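Local structure of putative secreted endoglycosylceramidase (6JYZ) at residues Q111-D115 with N116-T120; H280-D284 with P285-F289. The protein probably hydrolyses the glycosidic bond that joins galactose-bearing sugars to ceramide, as a secreted glycoside hydrolase of family 5. All blocks are in the same frame, centred on the assembly; numbering follows the deposited sequence.

How the interactions relate
Interaction 1 comes first along the chain and interaction 2 follows well after it, yet both sit at the same kind of place in the fold. Each leads the chain into a parallel strand of the (beta/alpha)8 barrel expected of glycoside hydrolase family 5: residues 111-120 turn from helix 100-115 into strand 119-124, and residues 280-289 lead from a loop into strand 287-289. Strands 214-218 and 259-262 lie between these two strands around the barrel. The contact centres are 26 Å apart and the nearest atoms about 11 Å apart, without touching. Both lie where strands begin, opposite the C-terminal strand ends that carry the active site in this family.

Interaction 1: residues Q111-D115 with N116-T120; sequences QDAKD and NGIYT
The backbone closes on itself where the helix stops: Ile118 N reaches back to Ala113 O (2.9 Å) and Gly117 N to Lys114 O (3.0 Å), with Gly117 at a positive phi of 77°. Ala113 O also takes Asn116 N, at 2.9 Å, and its two donors come from opposite faces of its carbonyl plane. The Asn116 side chain adds a grip on the last turn. With CG beside its own backbone N (chi1 -74°), it bends back so that ND2 meets Asp112 O at 2.9 Å in a nearly straight bond (163°), with the oxygen close to the plane of the Asn116 amide. The Ile118 N to Ala113 O and Gly117 N to Lys114 O bonds make a Schellman motif, Gly117 its C-prime residue, which turns helix 100-115 into barrel strand 119-124. Its usual apolar contact is present: Ile118 CB lies 3.9 Å from Ala113 CB, and Ile118 continues onto Val82 of strand 81-86. Thr120 OG1 also lies near the Ala113 methyl, 3.8 Å from CB. The exposed Gln111 NE2 meets Asp115 OD1, at 3.0 Å, from above the carboxylate plane. Lys114 packs on Pro212 and Ala213, its NZ salt-bridged to Glu211.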
ATOM      1  N   GLN A 111     -11.168  11.828   5.087  1.00 11.43           N
ATOM      2  CA  GLN A 111     -11.248  13.094   5.826  1.00 11.95           C
ATOM      3  C   GLN A 111     -10.586  12.943   7.186  1.00 11.86           C
ATOM      4  O   GLN A 111      -9.860  13.881   7.582  1.00 12.06           O
ATOM      5  CB  GLN A 111     -12.745  13.456   6.001  1.00 14.74           C
ATOM      6  CG  GLN A 111     -12.883  14.878   6.614  1.00 19.07           C
ATOM      7  CD  GLN A 111     -12.332  15.951   5.688  1.00 24.18           C
ATOM      8  OE1 GLN A 111     -12.597  16.049   4.496  1.00 23.45           O
ATOM      9  NE2 GLN A 111     -11.470  16.792   6.221  1.00 26.22           N
ATOM     10  N   ASP A 112     -10.730  11.855   7.883  1.00 11.97           N
ATOM     11  CA  ASP A 112     -10.035  11.665   9.142  1.00 12.73           C
ATOM     12  C   ASP A 112      -8.530  11.627   8.941  1.00 12.31           C
ATOM     13  O   ASP A 112      -7.756  12.224   9.739  1.00 13.13           O
ATOM     14  CB  ASP A 112     -10.469  10.366   9.806  1.00 14.21           C
ATOM     15  CG  ASP A 112     -11.897  10.386  10.385  1.00 16.09           C
ATOM     16  OD1 ASP A 112     -12.426  11.522  10.673  1.00 19.01           O
ATOM     17  OD2 ASP A 112     -12.429   9.275  10.610  1.00 18.36           O
ATOM     18  N   ALA A 113      -8.053  10.992   7.875  1.00 11.18           N
ATOM     19  CA  ALA A 113      -6.623  11.046   7.563  1.00 11.26           C
ATOM     20  C   ALA A 113      -6.225  12.482   7.257  1.00 11.24           C
ATOM     21  O   ALA A 113      -5.214  12.967   7.822  1.00 11.10           O
ATOM     22  CB  ALA A 113      -6.375  10.085   6.378  1.00 11.78           C
ATOM     23  N   LYS A 114      -6.922  13.206   6.416  1.00 10.76           N
ATOM     24  CA  LYS A 114      -6.551  14.561   6.039  1.00 11.50           C
ATOM     25  C   LYS A 114      -6.502  15.477   7.260  1.00 12.62           C
ATOM     26  O   LYS A 114      -5.557  16.297   7.362  1.00 13.05           O
ATOM     27  CB  LYS A 114      -7.533  15.048   4.972  1.00 14.37           C
ATOM     28  CG  LYS A 114      -7.328  16.460   4.428  1.00 17.20           C
ATOM     29  CD  LYS A 114      -8.549  16.846   3.498  1.00 19.70           C
ATOM     30  CE  LYS A 114      -8.211  18.130   2.734  1.00 22.88           C
ATOM     31  NZ  LYS A 114      -9.137  18.450   1.593  1.00 18.42           N
ATOM     32  N   ASP A 115      -7.417  15.289   8.200  1.00 12.14           N
ATOM     33  CA  ASP A 115      -7.472  16.137   9.399  1.00 14.20           C
ATOM     34  C   ASP A 115      -6.196  15.898  10.199  1.00 14.41           C
ATOM     35  O   ASP A 115      -5.882  16.736  11.071  1.00 16.59           O
ATOM     36  CB  ASP A 115      -8.707  15.752  10.217  1.00 16.43           C
ATOM     37  CG  ASP A 115     -10.033  16.311   9.689  1.00 16.95           C
ATOM     38  OD1 ASP A 115     -10.007  17.095   8.772  1.00 19.08           O
ATOM     39  OD2 ASP A 115     -11.058  15.799  10.226  1.00 21.57           O
ATOM     40  N   ASN A 116      -5.476  14.782  10.018  1.00 12.62           N
ATOM     41  CA  ASN A 116      -4.286  14.440  10.768  1.00 11.63           C
ATOM     42  C   ASN A 116      -3.037  14.569   9.887  1.00 10.71           C
ATOM     43  O   ASN A 116      -2.018  13.985  10.254  1.00 12.39           O
ATOM     44  CB  ASN A 116      -4.451  13.049  11.367  1.00 12.76           C
ATOM     45  CG  ASN A 116      -5.405  13.098  12.527  1.00 13.74           C
ATOM     46  OD1 ASN A 116      -4.985  13.546  13.607  1.00 15.68           O
ATOM     47  ND2 ASN A 116      -6.671  12.747  12.338  1.00 13.93           N
ATOM     48  N   GLY A 117      -3.153  15.244   8.764  1.00 10.71           N
ATOM     49  CA  GLY A 117      -2.002  15.468   7.913  1.00 12.40           C
ATOM     50  C   GLY A 117      -1.587  14.253   7.073  1.00 11.03           C
ATOM     51  O   GLY A 117      -0.409  14.126   6.710  1.00 11.97           O
ATOM     52  N   ILE A 118      -2.540  13.375   6.768  1.00 10.98           N
ATOM     53  CA  ILE A 118      -2.222  12.097   6.102  1.00  9.81           C
ATOM     54  C   ILE A 118      -2.965  12.090   4.792  1.00  9.88           C
ATOM     55  O   ILE A 118      -4.211  12.199   4.767  1.00 10.81           O
ATOM     56  CB  ILE A 118      -2.655  10.965   7.018  1.00 10.23           C
ATOM     57  CG1 ILE A 118      -1.876  11.017   8.348  1.00 10.92           C
ATOM     58  CG2 ILE A 118      -2.470   9.591   6.320  1.00 10.30           C
ATOM     59  CD1 ILE A 118      -2.391   9.970   9.342  1.00 13.06           C
ATOM     60  N   TYR A 119      -2.248  11.873   3.701  1.00  9.59           N
ATOM     61  CA  TYR A 119      -2.802  11.611   2.383  1.00  9.82           C
ATOM     62  C   TYR A 119      -3.261  10.154   2.274  1.00  8.98           C
ATOM     63  O   TYR A 119      -2.752   9.277   2.973  1.00 10.10           O
ATOM     64  CB  TYR A 119      -1.708  11.793   1.325  1.00 10.73           C
ATOM     65  CG  TYR A 119      -1.295  13.222   1.045  1.00 10.11           C
ATOM     66  CD1 TYR A 119      -1.978  13.947   0.091  1.00 11.41           C
ATOM     67  CD2 TYR A 119      -0.171  13.791   1.633  1.00 11.20           C
ATOM     68  CE1 TYR A 119      -1.612  15.239  -0.253  1.00 10.94           C
ATOM     69  CE2 TYR A 119       0.234  15.072   1.281  1.00 11.48           C
ATOM     70  CZ  TYR A 119      -0.516  15.789   0.375  1.00 10.96           C
ATOM     71  OH  TYR A 119      -0.103  17.070   0.041  1.00 12.88           O
ATOM     72  N   THR A 120      -4.206   9.886   1.367  1.00  9.78           N
ATOM     73  CA  THR A 120      -4.723   8.544   1.167  1.00  9.35           C
ATOM     74  C   THR A 120      -4.457   8.022  -0.228  1.00  9.22           C
ATOM     75  O   THR A 120      -4.792   8.675  -1.228  1.00 10.02           O
ATOM     76  CB  THR A 120      -6.224   8.533   1.401  1.00 10.21           C
ATOM     77  OG1 THR A 120      -6.495   8.894   2.756  1.00 11.56           O
ATOM     78  CG2 THR A 120      -6.828   7.146   1.205  1.00 11.78           C
TER

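Interaction 2: residues H280-D284 with P285-F289; sequences HYLAD and PLVVF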
ATOM      1  N   HIS A 280       4.014   0.900 -22.830  1.00 12.10           N
ATOM      2  CA  HIS A 280       3.019   1.578 -23.624  1.00 12.19           C
ATOM      3  C   HIS A 280       1.656   1.564 -22.929  1.00 13.80           C
ATOM      4  O   HIS A 280       0.820   2.446 -23.161  1.00 16.35           O
ATOM      5  CB  HIS A 280       2.912   0.991 -25.035  1.00 13.81           C
ATOM      6  CG  HIS A 280       2.180  -0.326 -25.141  1.00 13.36           C
ATOM      7  ND1 HIS A 280       2.716  -1.612 -24.934  1.00 18.51           N
ATOM      8  CD2 HIS A 280       0.904  -0.486 -25.460  1.00 13.52           C
ATOM      9  CE1 HIS A 280       1.724  -2.472 -25.204  1.00 13.43           C
ATOM     10  NE2 HIS A 280       0.639  -1.824 -25.448  1.00 18.20           N
ATOM     11  N   TYR A 281       1.365   0.590 -22.069  1.00 11.90           N
ATOM     12  CA  TYR A 281       0.109   0.562 -21.337  1.00 11.54           C
ATOM     13  C   TYR A 281       0.031   1.623 -20.237  1.00 12.20           C
ATOM     14  O   TYR A 281      -1.089   1.871 -19.766  1.00 12.48           O
ATOM     15  CB  TYR A 281      -0.052  -0.816 -20.702  1.00 10.82           C
ATOM     16  CG  TYR A 281      -0.316  -1.965 -21.645  1.00 10.22           C
ATOM     17  CD1 TYR A 281      -1.381  -1.945 -22.531  1.00 11.46           C
ATOM     18  CD2 TYR A 281       0.528  -3.081 -21.620  1.00 10.20           C
ATOM     19  CE1 TYR A 281      -1.681  -3.038 -23.350  1.00 10.98           C
ATOM     20  CE2 TYR A 281       0.232  -4.197 -22.397  1.00 11.35           C
ATOM     21  CZ  TYR A 281      -0.879  -4.152 -23.218  1.00 10.81           C
ATOM     22  OH  TYR A 281      -1.238  -5.222 -24.028  1.00 13.99           O
ATOM     23  N   LEU A 282       1.176   2.140 -19.780  1.00 12.89           N
ATOM     24  CA  LEU A 282       1.311   3.054 -18.652  1.00 11.98           C
ATOM     25  C   LEU A 282       1.821   4.406 -19.141  1.00 13.24           C
ATOM     26  O   LEU A 282       2.447   5.101 -18.358  1.00 15.06           O
ATOM     27  CB  LEU A 282       2.230   2.451 -17.590  1.00 12.93           C
ATOM     28  CG  LEU A 282       1.711   1.334 -16.672  1.00 15.45           C
ATOM     29  CD1 LEU A 282       0.391   1.639 -15.999  1.00 11.25           C
ATOM     30  CD2 LEU A 282       1.804  -0.033 -17.268  1.00 16.55           C
ATOM     31  N   ALA A 283       1.514   4.819 -20.354  1.00 13.50           N
ATOM     32  CA  ALA A 283       2.038   6.069 -20.910  1.00 15.61           C
ATOM     33  C   ALA A 283       1.173   7.245 -20.466  1.00 16.45           C
ATOM     34  O   ALA A 283       0.497   7.895 -21.241  1.00 18.96           O
ATOM     35  CB  ALA A 283       2.021   5.943 -22.434  1.00 18.31           C
ATOM     36  N   ASP A 284       1.089   7.503 -19.185  1.00 14.95           N
ATOM     37  CA  ASP A 284       0.413   8.656 -18.593  1.00 13.83           C
ATOM     38  C   ASP A 284       1.453   9.234 -17.676  1.00 13.29           C
ATOM     39  O   ASP A 284       2.165   8.501 -16.964  1.00 12.93           O
ATOM     40  CB  ASP A 284      -0.819   8.141 -17.794  1.00 13.63           C
ATOM     41  CG  ASP A 284      -1.574   9.218 -17.012  1.00 12.58           C
ATOM     42  OD1 ASP A 284      -1.007   9.842 -16.082  1.00 13.97           O
ATOM     43  OD2 ASP A 284      -2.735   9.496 -17.394  1.00 14.23           O
ATOM     44  N   PRO A 285       1.614  10.571 -17.599  1.00 13.06           N
ATOM     45  CA  PRO A 285       2.732  11.141 -16.876  1.00 12.99           C
ATOM     46  C   PRO A 285       2.631  11.024 -15.357  1.00 11.91           C
ATOM     47  O   PRO A 285       3.634  11.265 -14.693  1.00 12.83           O
ATOM     48  CB  PRO A 285       2.744  12.641 -17.294  1.00 16.81           C
ATOM     49  CG  PRO A 285       1.345  12.835 -17.743  1.00 18.06           C
ATOM     50  CD  PRO A 285       0.872  11.548 -18.420  1.00 15.51           C
ATOM     51  N   LEU A 286       1.465  10.643 -14.840  1.00 10.75           N
ATOM     52  CA  LEU A 286       1.294  10.561 -13.399  1.00 11.04           C
ATOM     53  C   LEU A 286       1.313   9.130 -12.877  1.00 10.38           C
ATOM     54  O   LEU A 286       0.871   8.902 -11.741  1.00 11.19           O
ATOM     55  CB  LEU A 286      -0.003  11.278 -12.964  1.00 12.06           C
ATOM     56  CG  LEU A 286      -0.100  12.716 -13.446  1.00 15.98           C
ATOM     57  CD1 LEU A 286      -1.419  13.352 -12.958  1.00 17.28           C
ATOM     58  CD2 LEU A 286       1.068  13.542 -12.970  1.00 16.34           C
ATOM     59  N   VAL A 287       1.887   8.207 -13.658  1.00  9.95           N
ATOM     60  CA  VAL A 287       1.997   6.851 -13.091  1.00 10.04           C
ATOM     61  C   VAL A 287       3.161   6.755 -12.113  1.00  9.23           C
ATOM     62  O   VAL A 287       4.166   7.472 -12.194  1.00  9.88           O
ATOM     63  CB  VAL A 287       2.174   5.799 -14.221  1.00 10.00           C
ATOM     64  CG1 VAL A 287       0.937   5.759 -15.118  1.00 11.03           C
ATOM     65  CG2 VAL A 287       3.480   5.957 -15.013  1.00 11.09           C
ATOM     66  N   VAL A 288       3.014   5.826 -11.166  1.00  9.44           N
ATOM     67  CA  VAL A 288       3.972   5.559 -10.085  1.00  9.18           C
ATOM     68  C   VAL A 288       4.124   4.049  -9.984  1.00  9.29           C
ATOM     69  O   VAL A 288       3.107   3.347  -9.830  1.00  9.47           O
ATOM     70  CB  VAL A 288       3.439   6.159  -8.769  1.00  9.20           C
ATOM     71  CG1 VAL A 288       4.317   5.694  -7.602  1.00 10.51           C
ATOM     72  CG2 VAL A 288       3.332   7.693  -8.848  1.00 11.48           C
ATOM     73  N   PHE A 289       5.357   3.552 -10.093  1.00  8.80           N
ATOM     74  CA  PHE A 289       5.597   2.113 -10.017  1.00  8.64           C
ATOM     75  C   PHE A 289       5.686   1.656  -8.562  1.00  8.81           C
ATOM     76  O   PHE A 289       6.394   2.268  -7.740  1.00  9.39           O
ATOM     77  CB  PHE A 289       6.916   1.828 -10.747  1.00 10.16           C
ATOM     78  CG  PHE A 289       7.260   0.354 -10.810  1.00  9.81           C
ATOM     79  CD1 PHE A 289       6.325  -0.579 -11.250  1.00 10.35           C
ATOM     80  CD2 PHE A 289       8.496  -0.118 -10.374  1.00 10.99           C
ATOM     81  CE1 PHE A 289       6.641  -1.956 -11.288  1.00 11.79           C
ATOM     82  CE2 PHE A 289       8.783  -1.499 -10.429  1.00 11.49           C
ATOM     83  CZ  PHE A 289       7.862  -2.381 -10.860  1.00 11.37           C
TER
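The carboxylate of Asp284 is the flat group that joins the two halves of this turn. OD1 receives Leu286 N at 2.9 Å on its anti lone pair, the one turned away from OD2, and the bond is nearly straight (162°). At the other oxygen, OD2 forms a salt bridge with Arg249 NE of helix 230-251, which probably stabilises the negative charge and helps fix the rotation of the group. Further back, His280 NE2 stands 3.3 Å above one face of the Tyr281 ring and Tyr281 CG 3.9 Å above one face of the imidazole, each displaced toward the rim.

With CG anti to the backbone N (chi1 175°), Asp284 carries its carboxylate forward beside the proline ring, CG lying 3.7 Å from Pro285 CD, and on to the amide of Leu286. The OD1 to Leu286 N bond closes an Asx turn. It is superimposed on a type I beta turn from Asp284 to Val287, whose own bond, Val287 N to Asp284 O at 3.3 Å, is weak. Both Val287 methyls lie against two backbone oxygens, CG1 and CG2 each 3.5 Å from Asp284 O and 3.6 Å from Leu282 O. CG1 also meets Leu282 CD1 at 4.2 Å, an apolar contact between the residue before Ala283, the centre of an inverse gamma turn, and the first residue of the strand.

The chain passes from the 3-10 segment 280-281 through these turns into barrel strand 287-289. Leu282 packs on Ile245 of helix 230-251 and, together with Val287, on Phe262. Leu286 reaches the N-terminal strand 25-28, and strand 287-289 pairs in parallel with strand 259-262.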